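Local coordinates for plantazolicin methyltransferase BamL (Bacillus amyloliquefaciens subsp. plantarum, PDB 5DLY), which probably transfers methyl groups from S-adenosylmethionine to the amino terminus of desmethyl-plantazolicin, and is seen here with S-adenosylhomocysteine and a monoazolic substrate analogue, at residues A[39-44]-A[71-76]; A[49-54]-A[153-158]; A[145-150]-A[260-265]; A[216-221]-A[229-234]. All blocks are in the same frame, centred on the assembly; numbering follows the deposited sequence.

Interaction 1 (A[39-44]-A[71-76]); sequences SIRSIS and GQVIQY
Arg41 meets Gln72 and Val73 along the bent length of its side chain. The aliphatic part comes first: CG of Arg41 lies 3.5 Å from CG2 of Val73, and the two side chains pass at a slant. Bends at chi2 and chi3 then carry the guanidinium over Gln72, whose CB sits beneath the centre of the plane, 3.6 Å from CZ of Arg41. The guanidinium is thus backed on one face by methylene carbon and makes no hydrogen bond to the Gln72 amide, which bonds through NE2 to Gln70; NH1 of Arg41 has a long, weak ion pair with Glu34. Helix 23-56 here packs on the Rossmann-type core, where Gly71, at the N-cap, ends the glycine-rich turn after strand 62-66, and the Arg41 side chain comes to about 4 Å from bound S-adenosylhomocysteine. One residue on, Ser42 presents carbon to Tyr76, its CB 3.4 Å from CE2 of the ring, with Ser42 CA over one ring face. With CG of Tyr76 anti to the backbone N (chi1 -176°), the ring reaches across to helix 23-56, where its OH bonds to Glu46. The two helix segments cross at -53°, their axes 10.6 Å apart.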
loop_
_atom_site.group_PDB
_atom_site.type_symbol
_atom_site.label_atom_id
_atom_site.label_comp_id
_atom_site.label_asym_id
_atom_site.label_seq_id
_atom_site.Cartn_x
_atom_site.Cartn_y
_atom_site.Cartn_z
ATOM N N SER A 39 5.077 -11.107 -5.376
ATOM C CA SER A 39 4.656 -11.010 -6.776
ATOM C C SER A 39 3.585 -9.948 -7.017
ATOM O O SER A 39 3.484 -9.413 -8.122
ATOM C CB SER A 39 4.236 -12.370 -7.361
ATOM O OG SER A 39 3.039 -12.859 -6.782
ATOM N N ILE A 40 2.794 -9.640 -5.990
ATOM C CA ILE A 40 1.775 -8.589 -6.118
ATOM C C ILE A 40 2.404 -7.189 -6.094
ATOM O O ILE A 40 1.801 -6.224 -6.556
ATOM C CB ILE A 40 0.636 -8.737 -5.077
ATOM C CG1 ILE A 40 -0.642 -8.011 -5.524
ATOM C CG2 ILE A 40 1.066 -8.242 -3.708
ATOM C CD1 ILE A 40 -1.451 -8.730 -6.583
ATOM N N ARG A 41 3.619 -7.080 -5.558
ATOM C CA ARG A 41 4.313 -5.792 -5.488
ATOM C C ARG A 41 4.389 -5.093 -6.853
ATOM O O ARG A 41 3.962 -3.941 -6.991
ATOM C CB ARG A 41 5.715 -5.992 -4.902
ATOM C CG ARG A 41 6.188 -4.874 -4.001
ATOM C CD ARG A 41 7.017 -5.423 -2.841
ATOM N NE ARG A 41 8.114 -6.278 -3.295
ATOM C CZ ARG A 41 8.714 -7.217 -2.561
ATOM N NH1 ARG A 41 8.337 -7.462 -1.312
ATOM N NH2 ARG A 41 9.701 -7.922 -3.090
ATOM N N SER A 42 4.913 -5.786 -7.866
ATOM C CA SER A 42 5.040 -5.183 -9.190
ATOM C C SER A 42 3.683 -4.877 -9.807
ATOM O O SER A 42 3.548 -3.902 -10.544
ATOM C CB SER A 42 5.862 -6.051 -10.148
ATOM O OG SER A 42 5.225 -7.288 -10.407
ATOM N N ILE A 43 2.689 -5.718 -9.534
ATOM C CA ILE A 43 1.342 -5.452 -10.038
ATOM C C ILE A 43 0.749 -4.175 -9.436
ATOM O O ILE A 43 0.224 -3.321 -10.159
ATOM C CB ILE A 43 0.426 -6.670 -9.870
ATOM C CG1 ILE A 43 0.939 -7.784 -10.774
ATOM C CG2 ILE A 43 -1.025 -6.326 -10.193
ATOM C CD1 ILE A 43 0.392 -9.144 -10.421
ATOM N N SER A 44 0.872 -4.018 -8.122
ATOM C CA SER A 44 0.403 -2.801 -7.475
ATOM C C SER A 44 1.133 -1.554 -7.959
ATOM O O SER A 44 0.497 -0.526 -8.185
ATOM C CB SER A 44 0.511 -2.927 -5.965
ATOM O OG SER A 44 -0.329 -3.966 -5.507
ATOM N N GLY A 71 12.941 -1.577 1.481
ATOM C CA GLY A 71 13.125 -0.794 0.254
ATOM C C GLY A 71 12.857 -1.465 -1.083
ATOM O O GLY A 71 13.203 -0.903 -2.120
ATOM N N GLN A 72 12.209 -2.635 -1.070
ATOM C CA GLN A 72 11.958 -3.411 -2.287
ATOM C C GLN A 72 11.159 -2.629 -3.335
ATOM O O GLN A 72 11.469 -2.673 -4.525
ATOM C CB GLN A 72 11.222 -4.717 -1.956
ATOM C CG GLN A 72 12.003 -5.690 -1.076
ATOM C CD GLN A 72 11.708 -5.555 0.413
ATOM O OE1 GLN A 72 11.484 -4.459 0.932
ATOM N NE2 GLN A 72 11.716 -6.688 1.113
ATOM N N VAL A 73 10.129 -1.907 -2.898
ATOM C CA VAL A 73 9.321 -1.119 -3.828
ATOM C C VAL A 73 10.150 -0.004 -4.454
ATOM O O VAL A 73 10.071 0.249 -5.655
ATOM C CB VAL A 73 8.041 -0.565 -3.147
ATOM C CG1 VAL A 73 7.407 0.552 -3.972
ATOM C CG2 VAL A 73 7.044 -1.690 -2.936
ATOM N N ILE A 74 10.956 0.661 -3.638
ATOM C CA ILE A 74 11.820 1.715 -4.138
ATOM C C ILE A 74 12.889 1.146 -5.075
ATOM O O ILE A 74 13.202 1.752 -6.102
ATOM C CB ILE A 74 12.374 2.551 -2.967
ATOM C CG1 ILE A 74 11.263 3.497 -2.479
ATOM C CG2 ILE A 74 13.635 3.312 -3.366
ATOM C CD1 ILE A 74 11.516 4.148 -1.143
ATOM N N GLN A 75 13.403 -0.038 -4.762
ATOM C CA GLN A 75 14.323 -0.707 -5.682
ATOM C C GLN A 75 13.686 -0.948 -7.059
ATOM O O GLN A 75 14.309 -0.677 -8.095
ATOM C CB GLN A 75 14.849 -2.009 -5.082
ATOM C CG GLN A 75 15.817 -2.731 -6.006
ATOM C CD GLN A 75 17.065 -3.187 -5.298
ATOM O OE1 GLN A 75 17.031 -4.106 -4.488
ATOM N NE2 GLN A 75 18.183 -2.538 -5.601
ATOM N N TYR A 76 12.450 -1.454 -7.058
ATOM C CA TYR A 76 11.700 -1.693 -8.288
ATOM C C TYR A 76 11.573 -0.414 -9.104
ATOM O O TYR A 76 11.813 -0.423 -10.314
ATOM C CB TYR A 76 10.305 -2.239 -7.962
ATOM C CG TYR A 76 9.478 -2.611 -9.177
ATOM C CD1 TYR A 76 8.676 -1.671 -9.818
ATOM C CD2 TYR A 76 9.487 -3.911 -9.666
ATOM C CE1 TYR A 76 7.908 -2.010 -10.926
ATOM C CE2 TYR A 76 8.728 -4.260 -10.778
ATOM C CZ TYR A 76 7.943 -3.311 -11.401
ATOM O OH TYR A 76 7.190 -3.672 -12.499
#

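Interaction 2 (A[49-54]-A[153-158]); sequences LSFYSS and QSCIYI
Tyr52 and Gln153 make the one hydrogen bond of this contact. The phenol OH of Tyr52 donates to the backbone O of Gln153 over 2.7 Å, a short bond. It arrives at a C=O...O angle of 143° and is tilted 34° from the carbonyl plane. The acceptor oxygen lies near the plane of the ring, at its edge, so that it is also 3.2 Å from CE2 of Tyr52. The first torsion of Tyr52, which sets CG trans to the main-chain nitrogen, carries the ring off the helix toward the strand, and the hydroxyl goes farther than the CB direction alone would suggest.

Carbon packing continues along that edge, where CE2 of Tyr52 is 4.0 Å from CA of Ser154, and CB of Gln153 lies beside the hydroxyl. Helix 23-56 here lies against the sheet of the Rossmann-type methyltransferase fold, at the start of strand 154-160, which runs between the parallel strand 124-130 and the antiparallel strand 258-265. Tyr52 also touches Asp125 and Ile126 of the former.

A sulfur-aromatic contact joins the next pair. Cys155 SG stands 4.1 Å from CD1 of Phe51 and 5.1 Å from the ring centroid, 58° off the ring normal, an oblique approach. The CB of Cys155 points toward the helix, and SG lies between the backbone N and the carbonyl carbon. Trp261 of the neighbouring strand stacks on the Phe51 ring and also touches Cys155.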
loop_
_atom_site.group_PDB
_atom_site.type_symbol
_atom_site.label_atom_id
_atom_site.label_comp_id
_atom_site.label_asym_id
_atom_site.label_seq_id
_atom_site.Cartn_x
_atom_site.Cartn_y
_atom_site.Cartn_z
ATOM N N LEU A 49 1.330 3.380 -11.667
ATOM C CA LEU A 49 2.012 4.014 -12.802
ATOM C C LEU A 49 1.112 4.118 -14.021
ATOM O O LEU A 49 1.101 5.150 -14.707
ATOM C CB LEU A 49 3.309 3.290 -13.130
ATOM C CG LEU A 49 4.382 3.394 -12.050
ATOM C CD1 LEU A 49 5.550 2.497 -12.408
ATOM C CD2 LEU A 49 4.840 4.832 -11.843
ATOM N N SER A 50 0.345 3.066 -14.289
ATOM C CA SER A 50 -0.579 3.098 -15.415
ATOM C C SER A 50 -1.680 4.121 -15.173
ATOM O O SER A 50 -2.045 4.861 -16.084
ATOM C CB SER A 50 -1.176 1.720 -15.673
ATOM O OG SER A 50 -2.130 1.793 -16.723
ATOM N N PHE A 51 -2.189 4.171 -13.941
ATOM C CA PHE A 51 -3.212 5.138 -13.571
ATOM C C PHE A 51 -2.711 6.559 -13.791
ATOM O O PHE A 51 -3.405 7.375 -14.404
ATOM C CB PHE A 51 -3.656 4.958 -12.110
ATOM C CG PHE A 51 -4.692 5.955 -11.667
ATOM C CD1 PHE A 51 -4.309 7.185 -11.110
ATOM C CD2 PHE A 51 -6.053 5.677 -11.798
ATOM C CE1 PHE A 51 -5.267 8.110 -10.703
ATOM C CE2 PHE A 51 -7.014 6.604 -11.389
ATOM C CZ PHE A 51 -6.617 7.819 -10.845
ATOM N N TYR A 52 -1.496 6.834 -13.312
ATOM C CA TYR A 52 -0.949 8.188 -13.349
ATOM C C TYR A 52 -0.792 8.697 -14.788
ATOM O O TYR A 52 -1.231 9.811 -15.114
ATOM C CB TYR A 52 0.367 8.295 -12.544
ATOM C CG TYR A 52 0.714 9.732 -12.229
ATOM C CD1 TYR A 52 1.397 10.522 -13.160
ATOM C CD2 TYR A 52 0.316 10.320 -11.028
ATOM C CE1 TYR A 52 1.682 11.852 -12.899
ATOM C CE2 TYR A 52 0.609 11.651 -10.755
ATOM C CZ TYR A 52 1.282 12.409 -11.698
ATOM O OH TYR A 52 1.563 13.734 -11.441
ATOM N N SER A 53 -0.188 7.869 -15.635
ATOM C CA SER A 53 0.007 8.193 -17.055
ATOM C C SER A 53 -1.311 8.365 -17.807
ATOM O O SER A 53 -1.440 9.271 -18.633
ATOM C CB SER A 53 0.865 7.131 -17.747
ATOM O OG SER A 53 2.246 7.398 -17.580
ATOM N N SER A 54 -2.282 7.505 -17.515
ATOM C CA SER A 54 -3.602 7.578 -18.139
ATOM C C SER A 54 -4.317 8.876 -17.752
ATOM O O SER A 54 -4.820 9.601 -18.617
ATOM C CB SER A 54 -4.444 6.352 -17.757
ATOM O OG SER A 54 -5.745 6.421 -18.305
ATOM N N GLN A 153 -1.591 17.271 -9.248
ATOM C CA GLN A 153 -1.943 16.096 -10.053
ATOM C C GLN A 153 -1.337 14.869 -9.391
ATOM O O GLN A 153 -0.156 14.569 -9.576
ATOM C CB GLN A 153 -1.419 16.231 -11.483
ATOM C CG GLN A 153 -2.149 17.284 -12.309
ATOM C CD GLN A 153 -1.612 17.401 -13.721
ATOM O OE1 GLN A 153 -0.404 17.508 -13.933
ATOM N NE2 GLN A 153 -2.508 17.379 -14.697
ATOM N N SER A 154 -2.143 14.148 -8.620
ATOM C CA SER A 154 -1.578 13.145 -7.722
ATOM C C SER A 154 -2.586 12.110 -7.262
ATOM O O SER A 154 -3.797 12.284 -7.397
ATOM C CB SER A 154 -0.992 13.830 -6.479
ATOM O OG SER A 154 -2.026 14.519 -5.788
ATOM N N CYS A 155 -2.064 11.041 -6.661
ATOM C CA CYS A 155 -2.918 10.083 -5.983
ATOM C C CYS A 155 -2.202 9.403 -4.831
ATOM O O CYS A 155 -0.981 9.228 -4.864
ATOM C CB CYS A 155 -3.461 9.024 -6.954
ATOM S SG CYS A 155 -2.165 8.067 -7.754
ATOM N N ILE A 156 -2.983 9.051 -3.812
ATOM C CA ILE A 156 -2.590 8.046 -2.817
ATOM C C ILE A 156 -3.208 6.737 -3.280
ATOM O O ILE A 156 -4.412 6.695 -3.541
ATOM C CB ILE A 156 -3.122 8.364 -1.400
ATOM C CG1 ILE A 156 -2.751 9.791 -0.988
ATOM C CG2 ILE A 156 -2.563 7.361 -0.384
ATOM C CD1 ILE A 156 -3.272 10.225 0.367
ATOM N N TYR A 157 -2.408 5.677 -3.366
ATOM C CA TYR A 157 -2.921 4.340 -3.669
ATOM C C TYR A 157 -2.654 3.423 -2.481
ATOM O O TYR A 157 -1.510 3.266 -2.057
ATOM C CB TYR A 157 -2.302 3.788 -4.963
ATOM C CG TYR A 157 -2.815 2.423 -5.395
ATOM C CD1 TYR A 157 -4.170 2.106 -5.307
ATOM C CD2 TYR A 157 -1.942 1.454 -5.917
ATOM C CE1 TYR A 157 -4.647 0.858 -5.715
ATOM C CE2 TYR A 157 -2.408 0.210 -6.332
ATOM C CZ TYR A 157 -3.765 -0.084 -6.214
ATOM O OH TYR A 157 -4.246 -1.315 -6.611
ATOM N N ILE A 158 -3.719 2.824 -1.954
ATOM C CA ILE A 158 -3.679 2.010 -0.740
ATOM C C ILE A 158 -4.154 0.611 -1.093
ATOM O O ILE A 158 -5.221 0.457 -1.693
ATOM C CB ILE A 158 -4.634 2.581 0.348
ATOM C CG1 ILE A 158 -4.296 4.043 0.677
ATOM C CG2 ILE A 158 -4.589 1.728 1.617
ATOM C CD1 ILE A 158 -5.333 4.753 1.532
#

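Interaction 3 (A[145-150]-A[260-265]); sequences TLIHLL and GWIIKN
The end of helix 139-148 and the short run that follows it lie across the antiparallel strand 258-265 on one face of the central sheet, and Ile147, Leu150, Ile262 and Lys264 carry the contact. Ile262 offers its CG2 branch, turned away from its own amide nitrogen, to two side chains. CG1 of Ile147 is 4.1 Å from this methyl, with the two isoleucines crossing at about a right angle, and CD1 of Leu150 lies 4.2 Å from it. Ile156 of the adjoining strand touches both Ile147 and Leu150.

Farther along the strand the contact turns amphipathic. The Lys264 side chain is fully extended, and its CD passes 4.1 Å from CB of Leu150. The ammonium group reaches the end of the helix and the residues just after it through water: water 1 accepts from NZ of Lys264 at 2.8 Å and lies 2.7 Å from O of Leu150 and 3.2 Å from O of Ile147, while water 2 joins NZ to the Leu150 carbonyl. The nearby carbonyl oxygens of Ile147 and Leu150 may help to stabilise the ammonium charge. Antiparallel strand 258-265 beside 154-160, in strand order 3-2-1-4-5-7-6, marks the class I methyltransferase Rossmann variant.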
loop_
_atom_site.group_PDB
_atom_site.type_symbol
_atom_site.label_atom_id
_atom_site.label_comp_id
_atom_site.label_asym_id
_atom_site.label_seq_id
_atom_site.Cartn_x
_atom_site.Cartn_y
_atom_site.Cartn_z
ATOM N N THR A 145 -2.845 13.839 6.998
ATOM C CA THR A 145 -1.512 14.396 6.802
ATOM C C THR A 145 -0.996 14.185 5.374
ATOM O O THR A 145 -0.479 15.117 4.749
ATOM C CB THR A 145 -0.543 13.799 7.832
ATOM O OG1 THR A 145 -0.920 14.268 9.131
ATOM C CG2 THR A 145 0.897 14.215 7.541
ATOM N N LEU A 146 -1.146 12.967 4.857
ATOM C CA LEU A 146 -0.692 12.671 3.503
ATOM C C LEU A 146 -1.414 13.483 2.430
ATOM O O LEU A 146 -0.815 13.880 1.434
ATOM C CB LEU A 146 -0.774 11.169 3.224
ATOM C CG LEU A 146 0.177 10.308 4.074
ATOM C CD1 LEU A 146 -0.127 8.832 3.887
ATOM C CD2 LEU A 146 1.647 10.587 3.776
ATOM N N ILE A 147 -2.693 13.765 2.651
ATOM C CA ILE A 147 -3.432 14.613 1.717
ATOM C C ILE A 147 -2.793 16.009 1.587
ATOM O O ILE A 147 -2.768 16.575 0.489
ATOM C CB ILE A 147 -4.927 14.646 2.072
ATOM C CG1 ILE A 147 -5.529 13.272 1.760
ATOM C CG2 ILE A 147 -5.668 15.694 1.256
ATOM C CD1 ILE A 147 -6.948 13.061 2.241
ATOM N N HIS A 148 -2.233 16.538 2.679
ATOM C CA HIS A 148 -1.512 17.829 2.622
ATOM C C HIS A 148 -0.304 17.817 1.696
ATOM O O HIS A 148 0.115 18.875 1.210
ATOM C CB HIS A 148 -1.010 18.275 3.998
ATOM C CG HIS A 148 -2.064 18.311 5.053
ATOM N ND1 HIS A 148 -3.304 18.875 4.851
ATOM C CD2 HIS A 148 -2.052 17.877 6.335
ATOM C CE1 HIS A 148 -4.018 18.773 5.957
ATOM N NE2 HIS A 148 -3.286 18.161 6.870
ATOM N N LEU A 149 0.274 16.631 1.499
ATOM C CA LEU A 149 1.478 16.463 0.683
ATOM C C LEU A 149 1.184 16.152 -0.785
ATOM O O LEU A 149 2.107 16.056 -1.582
ATOM C CB LEU A 149 2.390 15.379 1.282
ATOM C CG LEU A 149 3.207 15.770 2.512
ATOM C CD1 LEU A 149 3.925 14.549 3.067
ATOM C CD2 LEU A 149 4.209 16.866 2.165
ATOM N N LEU A 150 -0.083 16.005 -1.140
ATOM C CA LEU A 150 -0.443 15.703 -2.535
ATOM C C LEU A 150 -0.221 16.899 -3.454
ATOM O O LEU A 150 -0.604 18.028 -3.125
ATOM C CB LEU A 150 -1.890 15.226 -2.636
ATOM C CG LEU A 150 -2.199 13.829 -2.100
ATOM C CD1 LEU A 150 -3.712 13.632 -2.106
ATOM C CD2 LEU A 150 -1.483 12.726 -2.878
ATOM N N GLY A 260 -7.772 1.215 -2.601
ATOM C CA GLY A 260 -8.330 2.550 -2.376
ATOM C C GLY A 260 -7.481 3.608 -3.037
ATOM O O GLY A 260 -6.249 3.513 -3.029
ATOM N N TRP A 261 -8.141 4.590 -3.650
ATOM C CA TRP A 261 -7.467 5.727 -4.266
ATOM C C TRP A 261 -8.005 7.021 -3.703
ATOM O O TRP A 261 -9.225 7.182 -3.543
ATOM C CB TRP A 261 -7.683 5.766 -5.788
ATOM C CG TRP A 261 -7.306 4.525 -6.526
ATOM C CD1 TRP A 261 -8.035 3.380 -6.618
ATOM C CD2 TRP A 261 -6.115 4.313 -7.290
ATOM N NE1 TRP A 261 -7.369 2.452 -7.381
ATOM C CE2 TRP A 261 -6.191 3.002 -7.817
ATOM C CE3 TRP A 261 -4.997 5.107 -7.599
ATOM C CZ2 TRP A 261 -5.181 2.455 -8.613
ATOM C CZ3 TRP A 261 -3.987 4.562 -8.393
ATOM C CH2 TRP A 261 -4.088 3.245 -8.889
ATOM N N ILE A 262 -7.086 7.932 -3.394
ATOM C CA ILE A 262 -7.405 9.318 -3.089
ATOM C C ILE A 262 -6.737 10.132 -4.197
ATOM O O ILE A 262 -5.506 10.154 -4.315
ATOM C CB ILE A 262 -6.916 9.709 -1.678
ATOM C CG1 ILE A 262 -7.717 8.959 -0.611
ATOM C CG2 ILE A 262 -7.081 11.201 -1.425
ATOM C CD1 ILE A 262 -7.005 8.850 0.724
ATOM N N ILE A 263 -7.561 10.768 -5.027
ATOM C CA ILE A 263 -7.106 11.370 -6.282
ATOM C C ILE A 263 -7.264 12.887 -6.235
ATOM O O ILE A 263 -8.355 13.386 -5.974
ATOM C CB ILE A 263 -7.908 10.801 -7.477
ATOM C CG1 ILE A 263 -7.685 9.289 -7.595
ATOM C CG2 ILE A 263 -7.530 11.503 -8.782
ATOM C CD1 ILE A 263 -8.897 8.530 -8.099
ATOM N N LYS A 264 -6.174 13.607 -6.464
ATOM C CA LYS A 264 -6.243 15.067 -6.531
ATOM C C LYS A 264 -5.972 15.564 -7.947
ATOM O O LYS A 264 -4.957 15.228 -8.572
ATOM C CB LYS A 264 -5.306 15.737 -5.510
ATOM C CG LYS A 264 -5.462 17.254 -5.436
ATOM C CD LYS A 264 -4.630 17.835 -4.307
ATOM C CE LYS A 264 -4.795 19.346 -4.212
ATOM N NZ LYS A 264 -4.236 19.860 -2.934
ATOM N N ASN A 265 -6.897 16.376 -8.443
ATOM C CA ASN A 265 -6.767 16.985 -9.752
ATOM C C ASN A 265 -7.242 18.432 -9.680
ATOM O O ASN A 265 -8.438 18.713 -9.809
ATOM C CB ASN A 265 -7.560 16.192 -10.793
ATOM C CG ASN A 265 -7.289 16.646 -12.220
ATOM O OD1 ASN A 265 -6.389 17.446 -12.480
ATOM N ND2 ASN A 265 -8.072 16.128 -13.154
HETATM O O HOH W 1 -2.140 19.164 -1.197
HETATM O O HOH W 2 -1.589 20.465 -4.219
#

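Interaction 4 (A[216-221]-A[229-234]); sequences SFIGGF and FSLMRN
Leu231 and Phe221 form the tight part of this contact. CD1 of Leu231 approaches CD2 of the Phe221 ring to 3.4 Å and CE2 to 3.8 Å, meeting the ring obliquely, with the two side chains at about a right angle. The same methyl also lies 4.0 Å from CG2 of Ile218, so one leucine methyl touches both side chains. Ile218 and Leu231 lie alongside, pointing opposite ways.

A type I' turn from Ile218 to Phe221 brings these two apolar residues to bear on one leucine. It is closed by the bond from N of Phe221 to O of Ile218 (3.1 Å), and its two central positions, Gly219 and Gly220, both have positive phi. The Gly219 carbonyl oxygen sits over one face of the Phe221 ring, toward its rim, and accepts a hydrogen bond from Trp261.

Toward the more open side the packing slackens. Met232, partly exposed, touches only through its sulfur, SD standing 4.2 Å from CG1 of Ile218. Its side chain is folded, with chi1, chi2 and chi3 all between -48° and -73°, which brings the sulfur back toward the turn although CB does not aim there.

The loop that follows strand 209-214 is thereby packed against the end of helix 226-232. Leu231 rests also on Phe51 of helix 23-56, Met232 and Ile218 both meet Leu241 of helix 235-241, and Phe221 stacks on His212 of strand 209-214 and on Trp261 of strand 258-265.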
loop_
_atom_site.group_PDB
_atom_site.type_symbol
_atom_site.label_atom_id
_atom_site.label_comp_id
_atom_site.label_asym_id
_atom_site.label_seq_id
_atom_site.Cartn_x
_atom_site.Cartn_y
_atom_site.Cartn_z
ATOM N N SER A 216 -11.791 -5.534 -6.686
ATOM C CA SER A 216 -11.320 -6.129 -7.938
ATOM C C SER A 216 -9.800 -6.103 -8.018
ATOM O O SER A 216 -9.162 -5.177 -7.521
ATOM C CB SER A 216 -11.924 -5.394 -9.134
ATOM O OG SER A 216 -13.326 -5.569 -9.155
ATOM N N PHE A 217 -9.237 -7.119 -8.670
ATOM C CA PHE A 217 -7.792 -7.362 -8.674
ATOM C C PHE A 217 -6.946 -6.199 -9.184
ATOM O O PHE A 217 -5.877 -5.912 -8.628
ATOM C CB PHE A 217 -7.504 -8.630 -9.482
ATOM C CG PHE A 217 -6.112 -9.169 -9.314
ATOM C CD1 PHE A 217 -5.774 -9.936 -8.206
ATOM C CD2 PHE A 217 -5.153 -8.937 -10.283
ATOM C CE1 PHE A 217 -4.491 -10.452 -8.069
ATOM C CE2 PHE A 217 -3.869 -9.447 -10.160
ATOM C CZ PHE A 217 -3.534 -10.203 -9.046
ATOM N N ILE A 218 -7.418 -5.531 -10.232
ATOM C CA ILE A 218 -6.661 -4.435 -10.818
ATOM C C ILE A 218 -7.150 -3.101 -10.268
ATOM O O ILE A 218 -8.120 -2.532 -10.765
ATOM C CB ILE A 218 -6.701 -4.450 -12.361
ATOM C CG1 ILE A 218 -6.216 -5.809 -12.904
ATOM C CG2 ILE A 218 -5.905 -3.279 -12.939
ATOM C CD1 ILE A 218 -4.753 -6.117 -12.655
ATOM N N GLY A 219 -6.500 -2.641 -9.199
ATOM C CA GLY A 219 -6.788 -1.344 -8.594
ATOM C C GLY A 219 -8.191 -1.174 -8.040
ATOM O O GLY A 219 -8.609 -0.053 -7.775
ATOM N N GLY A 220 -8.910 -2.282 -7.874
ATOM C CA GLY A 220 -10.294 -2.242 -7.393
ATOM C C GLY A 220 -11.273 -1.696 -8.416
ATOM O O GLY A 220 -12.399 -1.318 -8.057
ATOM N N PHE A 221 -10.843 -1.628 -9.676
ATOM C CA PHE A 221 -11.707 -1.176 -10.766
ATOM C C PHE A 221 -12.349 -2.380 -11.430
ATOM O O PHE A 221 -11.657 -3.326 -11.802
ATOM C CB PHE A 221 -10.923 -0.347 -11.786
ATOM C CG PHE A 221 -10.328 0.910 -11.213
ATOM C CD1 PHE A 221 -11.149 1.952 -10.793
ATOM C CD2 PHE A 221 -8.949 1.048 -11.091
ATOM C CE1 PHE A 221 -10.595 3.112 -10.253
ATOM C CE2 PHE A 221 -8.392 2.207 -10.558
ATOM C CZ PHE A 221 -9.221 3.235 -10.140
ATOM N N PHE A 229 -10.418 -0.440 -18.413
ATOM C CA PHE A 229 -10.049 -0.462 -19.825
ATOM C C PHE A 229 -8.767 0.326 -20.065
ATOM O O PHE A 229 -7.855 -0.166 -20.716
ATOM C CB PHE A 229 -11.173 0.085 -20.716
ATOM C CG PHE A 229 -10.903 -0.065 -22.192
ATOM C CD1 PHE A 229 -10.282 0.950 -22.908
ATOM C CD2 PHE A 229 -11.277 -1.226 -22.867
ATOM C CE1 PHE A 229 -10.033 0.813 -24.267
ATOM C CE2 PHE A 229 -11.031 -1.370 -24.223
ATOM C CZ PHE A 229 -10.408 -0.349 -24.926
ATOM N N SER A 230 -8.700 1.543 -19.526
ATOM C CA SER A 230 -7.522 2.393 -19.707
ATOM C C SER A 230 -6.269 1.770 -19.084
ATOM O O SER A 230 -5.230 1.701 -19.731
ATOM C CB SER A 230 -7.756 3.798 -19.138
ATOM O OG SER A 230 -8.879 4.421 -19.731
ATOM N N LEU A 231 -6.380 1.302 -17.840
ATOM C CA LEU A 231 -5.251 0.672 -17.149
ATOM C C LEU A 231 -4.663 -0.502 -17.924
ATOM O O LEU A 231 -3.442 -0.604 -18.072
ATOM C CB LEU A 231 -5.648 0.208 -15.746
ATOM C CG LEU A 231 -6.011 1.274 -14.713
ATOM C CD1 LEU A 231 -6.472 0.622 -13.421
ATOM C CD2 LEU A 231 -4.829 2.183 -14.442
ATOM N N MET A 232 -5.536 -1.379 -18.422
ATOM C CA MET A 232 -5.112 -2.613 -19.087
ATOM C C MET A 232 -4.486 -2.416 -20.471
ATOM O O MET A 232 -3.895 -3.346 -21.021
ATOM C CB MET A 232 -6.263 -3.625 -19.149
ATOM C CG MET A 232 -6.603 -4.274 -17.813
ATOM S SD MET A 232 -5.191 -4.921 -16.885
ATOM C CE MET A 232 -4.544 -6.116 -18.053
ATOM N N ARG A 233 -4.617 -1.213 -21.023
ATOM C CA ARG A 233 -3.922 -0.836 -22.256
ATOM C C ARG A 233 -2.413 -0.654 -22.057
ATOM O O ARG A 233 -1.646 -0.671 -23.023
ATOM C CB ARG A 233 -4.512 0.458 -22.831
ATOM C CG ARG A 233 -5.766 0.258 -23.666
ATOM C CD ARG A 233 -6.417 1.585 -24.049
ATOM N NE ARG A 233 -5.578 2.420 -24.913
ATOM C CZ ARG A 233 -5.828 2.697 -26.194
ATOM N NH1 ARG A 233 -6.908 2.212 -26.804
ATOM N NH2 ARG A 233 -4.994 3.472 -26.874
ATOM N N ASN A 234 -1.991 -0.479 -20.806
ATOM C CA ASN A 234 -0.596 -0.182 -20.504
ATOM C C ASN A 234 0.268 -1.439 -20.538
ATOM O O ASN A 234 0.048 -2.368 -19.764
ATOM C CB ASN A 234 -0.491 0.535 -19.149
ATOM C CG ASN A 234 0.902 1.074 -18.868
ATOM O OD1 ASN A 234 1.862 0.312 -18.748
ATOM N ND2 ASN A 234 1.015 2.394 -18.729
#

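Interactions 1 and 2 share helix 23-56, their centres 15 Å apart, and alternate along the chain, as do interactions 2 and 3. Interactions 2 and 3, 10 Å apart, reach adjacent strands of one sheet, 154-160 and 258-265, joined by a probable backbone hydrogen bond between Ile156 N and Ile262 O. Interaction 4 falls between the two segments of interaction 3 in sequence; its centre is 12 Å from that of interaction 2, where Ser50 OG meets Leu231 O. Phe217 reaches Ile40, linking interaction 4 to interaction 1. Helix 23-56 thus ties the cofactor side of the fold, at interaction 1, to the antiparallel side of the sheet.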